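Local atomic coordinates of Serine/threonine-protein kinase PknI (Mycobacterium tuberculosis, PDB entry 5XLM), a protein that is a membrane-anchored serine/threonine kinase that slows mycobacterial growth within the infected host, represented here by its extracellular sensor domain. Residues P60-C72 with A79-Q91. Residues are numbered along the deposited sequence; the frame is centred on the assembly and turned at random.
Sequences PDVNTWWAFRTSC and AAATMLDDNDHTQ
Ala79 faces Thr70 in a non-hydrogen-bonded pair, its CB 3.6 Å from Thr70 OG1, a hydroxyl whose hydrogen bond goes to the backbone of Leu36. Ala80 pairs with Arg69 through two backbone hydrogen bonds, its small methyl leaving room for Leu101 of the next strand. The methyl of Ala81 sits over the centre of the Phe68 ring, CB 3.5 Å from the ring centroid, a CH-pi contact; a small residue suits a place where Phe100 also presses in. Thr82, beta-branched as suits a strand, forms the next hydrogen-bonded pair with Ala67, CG2 packed against the Ala67 methyl. These alternating pairs define an antiparallel beta hairpin of strands 62-72 and 77-83, closed near its turn by the Cys72-Cys77 disulfide and set in the domain's large antiparallel sheet. Met83 pairs with Trp66 on one face of the sheet, which puts its CB over the six-membered indole ring. Its long unbranched chain, extended from chi1 -165°, then carries SD obliquely past that ring as a Met-aromatic contact and CE to 3.6 Å from Thr64 CG2. Thr64 OG1 accepts a hydrogen bond from Trp66 NE1, which steadies the indole. Leu84 N bonds to Trp65 O (2.8 Å), one residue past the last bridge, and its buried apolar side chain rests CD2 on the Ala67 methyl. A water accepts from Trp65 N, within hydrogen-bonding distance of Leu84 O and Asp86 OD1. Asp86, salt-bridged to Lys93, accepts at O from His89 NE2 (2.8 Å). The flat imidazole can thus donate while stacking face to face on Trp65's five-membered ring, centroids 3.5 Å apart and planes inclined by 17°.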
loop_
_atom_site.group_PDB
_atom_site.type_symbol
_atom_site.label_atom_id
_atom_site.label_comp_id
_atom_site.label_asym_id
_atom_site.label_seq_id
_atom_site.Cartn_x
_atom_site.Cartn_y
_atom_site.Cartn_z
ATOM N N PRO A 60 0.547 0.821 18.180
ATOM C CA PRO A 60 0.035 2.020 17.512
ATOM C C PRO A 60 -0.083 1.875 15.997
ATOM O O PRO A 60 0.436 0.919 15.419
ATOM C CB PRO A 60 1.086 3.069 17.861
ATOM C CG PRO A 60 2.362 2.282 17.869
ATOM C CD PRO A 60 2.010 0.888 18.357
ATOM N N ASP A 61 -0.769 2.827 15.371
ATOM C CA ASP A 61 -0.752 2.927 13.922
ATOM C C ASP A 61 0.660 3.247 13.448
ATOM O O ASP A 61 1.448 3.877 14.160
ATOM C CB ASP A 61 -1.727 4.008 13.451
ATOM C CG ASP A 61 -3.104 3.860 14.071
ATOM O OD1 ASP A 61 -3.459 2.733 14.477
ATOM O OD2 ASP A 61 -3.834 4.872 14.148
ATOM N N VAL A 62 0.985 2.807 12.235
ATOM C CA VAL A 62 2.337 2.923 11.701
ATOM C C VAL A 62 2.283 3.675 10.378
ATOM O O VAL A 62 1.575 3.261 9.451
ATOM C CB VAL A 62 3.001 1.548 11.517
ATOM C CG1 VAL A 62 4.357 1.704 10.851
ATOM C CG2 VAL A 62 3.143 0.849 12.863
ATOM N N ASN A 63 3.036 4.769 10.289
ATOM C CA ASN A 63 3.130 5.573 9.079
ATOM C C ASN A 63 4.429 5.266 8.345
ATOM O O ASN A 63 5.487 5.123 8.966
ATOM C CB ASN A 63 3.070 7.068 9.401
ATOM C CG ASN A 63 1.745 7.486 10.000
ATOM O OD1 ASN A 63 0.831 7.898 9.287
ATOM N ND2 ASN A 63 1.635 7.385 11.318
ATOM N N THR A 64 4.338 5.165 7.021
ATOM C CA THR A 64 5.495 4.996 6.154
ATOM C C THR A 64 5.314 5.883 4.932
ATOM O O THR A 64 4.195 6.270 4.585
ATOM C CB THR A 64 5.688 3.534 5.721
ATOM O OG1 THR A 64 4.479 3.044 5.129
ATOM C CG2 THR A 64 6.055 2.662 6.914
ATOM N N TRP A 65 6.425 6.207 4.278
ATOM C CA TRP A 65 6.414 7.108 3.136
ATOM C C TRP A 65 6.913 6.392 1.891
ATOM O O TRP A 65 7.867 5.608 1.948
ATOM C CB TRP A 65 7.253 8.357 3.412
ATOM C CG TRP A 65 6.518 9.348 4.257
ATOM C CD1 TRP A 65 5.835 10.446 3.823
ATOM C CD2 TRP A 65 6.364 9.314 5.680
ATOM N NE1 TRP A 65 5.277 11.108 4.891
ATOM C CE2 TRP A 65 5.585 10.431 6.041
ATOM C CE3 TRP A 65 6.816 8.452 6.684
ATOM C CZ2 TRP A 65 5.249 10.710 7.363
ATOM C CZ3 TRP A 65 6.479 8.730 7.999
ATOM C CH2 TRP A 65 5.703 9.849 8.326
ATOM N N TRP A 66 6.257 6.670 0.766
ATOM C CA TRP A 66 6.501 5.962 -0.479
ATOM C C TRP A 66 6.518 6.951 -1.635
ATOM O O TRP A 66 5.841 7.982 -1.601
ATOM C CB TRP A 66 5.433 4.886 -0.724
ATOM C CG TRP A 66 5.321 3.886 0.388
ATOM C CD1 TRP A 66 4.676 4.051 1.579
ATOM C CD2 TRP A 66 5.868 2.564 0.407
ATOM N NE1 TRP A 66 4.791 2.914 2.342
ATOM C CE2 TRP A 66 5.517 1.984 1.644
ATOM C CE3 TRP A 66 6.619 1.813 -0.502
ATOM C CZ2 TRP A 66 5.894 0.691 1.996
ATOM C CZ3 TRP A 66 6.992 0.526 -0.151
ATOM C CH2 TRP A 66 6.629 -0.022 1.087
ATOM N N ALA A 67 7.302 6.625 -2.657
ATOM C CA ALA A 67 7.342 7.387 -3.898
ATOM C C ALA A 67 6.591 6.588 -4.957
ATOM O O ALA A 67 7.049 5.524 -5.383
ATOM C CB ALA A 67 8.783 7.665 -4.320
ATOM N N PHE A 68 5.431 7.093 -5.364
ATOM C CA PHE A 68 4.558 6.413 -6.310
ATOM C C PHE A 68 4.764 6.954 -7.719
ATOM O O PHE A 68 4.941 8.161 -7.914
ATOM C CB PHE A 68 3.087 6.578 -5.915
ATOM C CG PHE A 68 2.573 5.515 -4.985
ATOM C CD1 PHE A 68 1.799 4.472 -5.469
ATOM C CD2 PHE A 68 2.847 5.566 -3.628
ATOM C CE1 PHE A 68 1.313 3.496 -4.618
ATOM C CE2 PHE A 68 2.365 4.590 -2.772
ATOM C CZ PHE A 68 1.598 3.554 -3.269
ATOM N N ARG A 69 4.736 6.054 -8.699
ATOM C CA ARG A 69 4.662 6.429 -10.103
ATOM C C ARG A 69 3.692 5.481 -10.796
ATOM O O ARG A 69 3.617 4.296 -10.456
ATOM C CB ARG A 69 6.047 6.403 -10.774
ATOM C CG ARG A 69 6.443 5.062 -11.350
ATOM C CD ARG A 69 7.930 4.972 -11.653
ATOM N NE ARG A 69 8.321 5.654 -12.884
ATOM C CZ ARG A 69 9.283 6.569 -12.957
ATOM N NH1 ARG A 69 9.962 6.912 -11.870
ATOM N NH2 ARG A 69 9.574 7.134 -14.120
ATOM N N THR A 70 2.933 6.011 -11.752
ATOM C CA THR A 70 1.870 5.264 -12.408
ATOM C C THR A 70 2.055 5.315 -13.917
ATOM O O THR A 70 2.402 6.360 -14.474
ATOM C CB THR A 70 0.488 5.819 -12.026
ATOM O OG1 THR A 70 0.279 5.658 -10.616
ATOM C CG2 THR A 70 -0.620 5.096 -12.779
ATOM N N SER A 71 1.836 4.176 -14.572
ATOM C CA SER A 71 1.838 4.090 -16.026
ATOM C C SER A 71 0.623 3.287 -16.468
ATOM O O SER A 71 0.368 2.198 -15.943
ATOM C CB SER A 71 3.129 3.446 -16.546
ATOM O OG SER A 71 3.233 2.097 -16.132
ATOM N N CYS A 72 -0.128 3.828 -17.422
ATOM C CA CYS A 72 -1.370 3.228 -17.884
ATOM C C CYS A 72 -1.251 2.831 -19.346
ATOM O O CYS A 72 -0.736 3.594 -20.170
ATOM C CB CYS A 72 -2.553 4.192 -17.715
ATOM S SG CYS A 72 -2.946 4.694 -16.015
ATOM N N ALA A 79 0.748 0.891 -10.721
ATOM C CA ALA A 79 1.470 1.826 -9.875
ATOM C C ALA A 79 2.577 1.077 -9.154
ATOM O O ALA A 79 2.345 -0.006 -8.606
ATOM C CB ALA A 79 0.534 2.497 -8.864
ATOM N N ALA A 80 3.775 1.647 -9.169
ATOM C CA ALA A 80 4.916 1.111 -8.447
ATOM C C ALA A 80 5.295 2.074 -7.335
ATOM O O ALA A 80 5.271 3.294 -7.525
ATOM C CB ALA A 80 6.104 0.890 -9.382
ATOM N N ALA A 81 5.637 1.528 -6.174
ATOM C CA ALA A 81 5.960 2.341 -5.011
ATOM C C ALA A 81 7.260 1.854 -4.391
ATOM O O ALA A 81 7.386 0.670 -4.055
ATOM C CB ALA A 81 4.831 2.297 -3.976
ATOM N N THR A 82 8.220 2.764 -4.241
ATOM C CA THR A 82 9.470 2.468 -3.559
ATOM C C THR A 82 9.477 3.183 -2.215
ATOM O O THR A 82 9.041 4.333 -2.112
ATOM C CB THR A 82 10.686 2.863 -4.404
ATOM O OG1 THR A 82 11.888 2.601 -3.659
ATOM C CG2 THR A 82 10.633 4.336 -4.796
ATOM N N MET A 83 9.955 2.489 -1.187
ATOM C CA MET A 83 9.870 3.006 0.171
ATOM C C MET A 83 10.915 4.087 0.412
ATOM O O MET A 83 12.074 3.958 0.011
ATOM C CB MET A 83 10.048 1.876 1.182
ATOM C CG MET A 83 9.624 2.234 2.592
ATOM S SD MET A 83 9.710 0.812 3.698
ATOM C CE MET A 83 9.010 1.489 5.200
ATOM N N LEU A 84 10.490 5.158 1.070
ATOM C CA LEU A 84 11.370 6.248 1.455
ATOM C C LEU A 84 11.783 6.084 2.914
ATOM O O LEU A 84 11.204 5.297 3.668
ATOM C CB LEU A 84 10.678 7.595 1.228
ATOM C CG LEU A 84 10.146 7.849 -0.186
ATOM C CD1 LEU A 84 9.366 9.152 -0.225
ATOM C CD2 LEU A 84 11.277 7.866 -1.207
ATOM N N ASP A 85 12.810 6.831 3.306
ATOM C CA ASP A 85 13.284 6.754 4.679
ATOM C C ASP A 85 12.290 7.423 5.621
ATOM O O ASP A 85 11.542 8.324 5.234
ATOM C CB ASP A 85 14.667 7.394 4.802
ATOM C CG ASP A 85 15.411 6.941 6.043
ATOM O OD1 ASP A 85 14.971 7.282 7.161
ATOM O OD2 ASP A 85 16.424 6.222 5.898
ATOM N N ASP A 86 12.286 6.965 6.876
ATOM C CA ASP A 86 11.256 7.392 7.819
ATOM C C ASP A 86 11.356 8.880 8.130
ATOM O O ASP A 86 10.337 9.582 8.170
ATOM C CB ASP A 86 11.347 6.571 9.105
ATOM C CG ASP A 86 10.854 5.152 8.925
ATOM O OD1 ASP A 86 10.043 4.911 8.004
ATOM O OD2 ASP A 86 11.272 4.277 9.711
ATOM N N ASN A 87 12.566 9.384 8.361
ATOM C CA ASN A 87 12.725 10.788 8.713
ATOM C C ASN A 87 12.953 11.663 7.486
ATOM O O ASN A 87 12.320 12.713 7.342
ATOM C CB ASN A 87 13.882 10.951 9.703
ATOM C CG ASN A 87 13.724 10.077 10.930
ATOM O OD1 ASN A 87 13.047 10.447 11.891
ATOM N ND2 ASN A 87 14.348 8.908 10.905
ATOM N N ASP A 88 13.845 11.240 6.598
ATOM C CA ASP A 88 14.177 11.992 5.390
ATOM C C ASP A 88 13.462 11.341 4.211
ATOM O O ASP A 88 13.904 10.314 3.691
ATOM C CB ASP A 88 15.686 12.038 5.184
ATOM C CG ASP A 88 16.073 12.642 3.854
ATOM O OD1 ASP A 88 15.530 13.714 3.508
ATOM O OD2 ASP A 88 16.923 12.048 3.156
ATOM N N HIS A 89 12.355 11.948 3.788
ATOM C CA HIS A 89 11.544 11.427 2.695
ATOM C C HIS A 89 12.087 11.803 1.321
ATOM O O HIS A 89 11.409 11.564 0.316
ATOM C CB HIS A 89 10.101 11.914 2.843
ATOM C CG HIS A 89 9.536 11.701 4.212
ATOM N ND1 HIS A 89 8.632 12.566 4.789
ATOM C CD2 HIS A 89 9.753 10.723 5.122
ATOM C CE1 HIS A 89 8.316 12.130 5.996
ATOM N NE2 HIS A 89 8.983 11.013 6.221
ATOM N N THR A 90 13.279 12.391 1.253
ATOM C CA THR A 90 13.935 12.660 -0.018
ATOM C C THR A 90 14.889 11.549 -0.430
ATOM O O THR A 90 15.438 11.604 -1.536
ATOM C CB THR A 90 14.703 13.987 0.043
ATOM O OG1 THR A 90 15.725 13.907 1.045
ATOM C CG2 THR A 90 13.762 15.137 0.376
ATOM N N GLN A 91 15.093 10.548 0.422
ATOM C CA GLN A 91 15.996 9.440 0.152
ATOM C C GLN A 91 15.243 8.121 0.278
ATOM O O GLN A 91 14.332 7.991 1.102
ATOM C CB GLN A 91 17.188 9.462 1.119
ATOM C CG GLN A 91 18.186 8.333 0.921
ATOM C CD GLN A 91 19.322 8.379 1.925
ATOM O OE1 GLN A 91 19.310 9.187 2.855
ATOM N NE2 GLN A 91 20.312 7.514 1.740
HETATM O O HOH W 1 8.978 5.072 5.166
#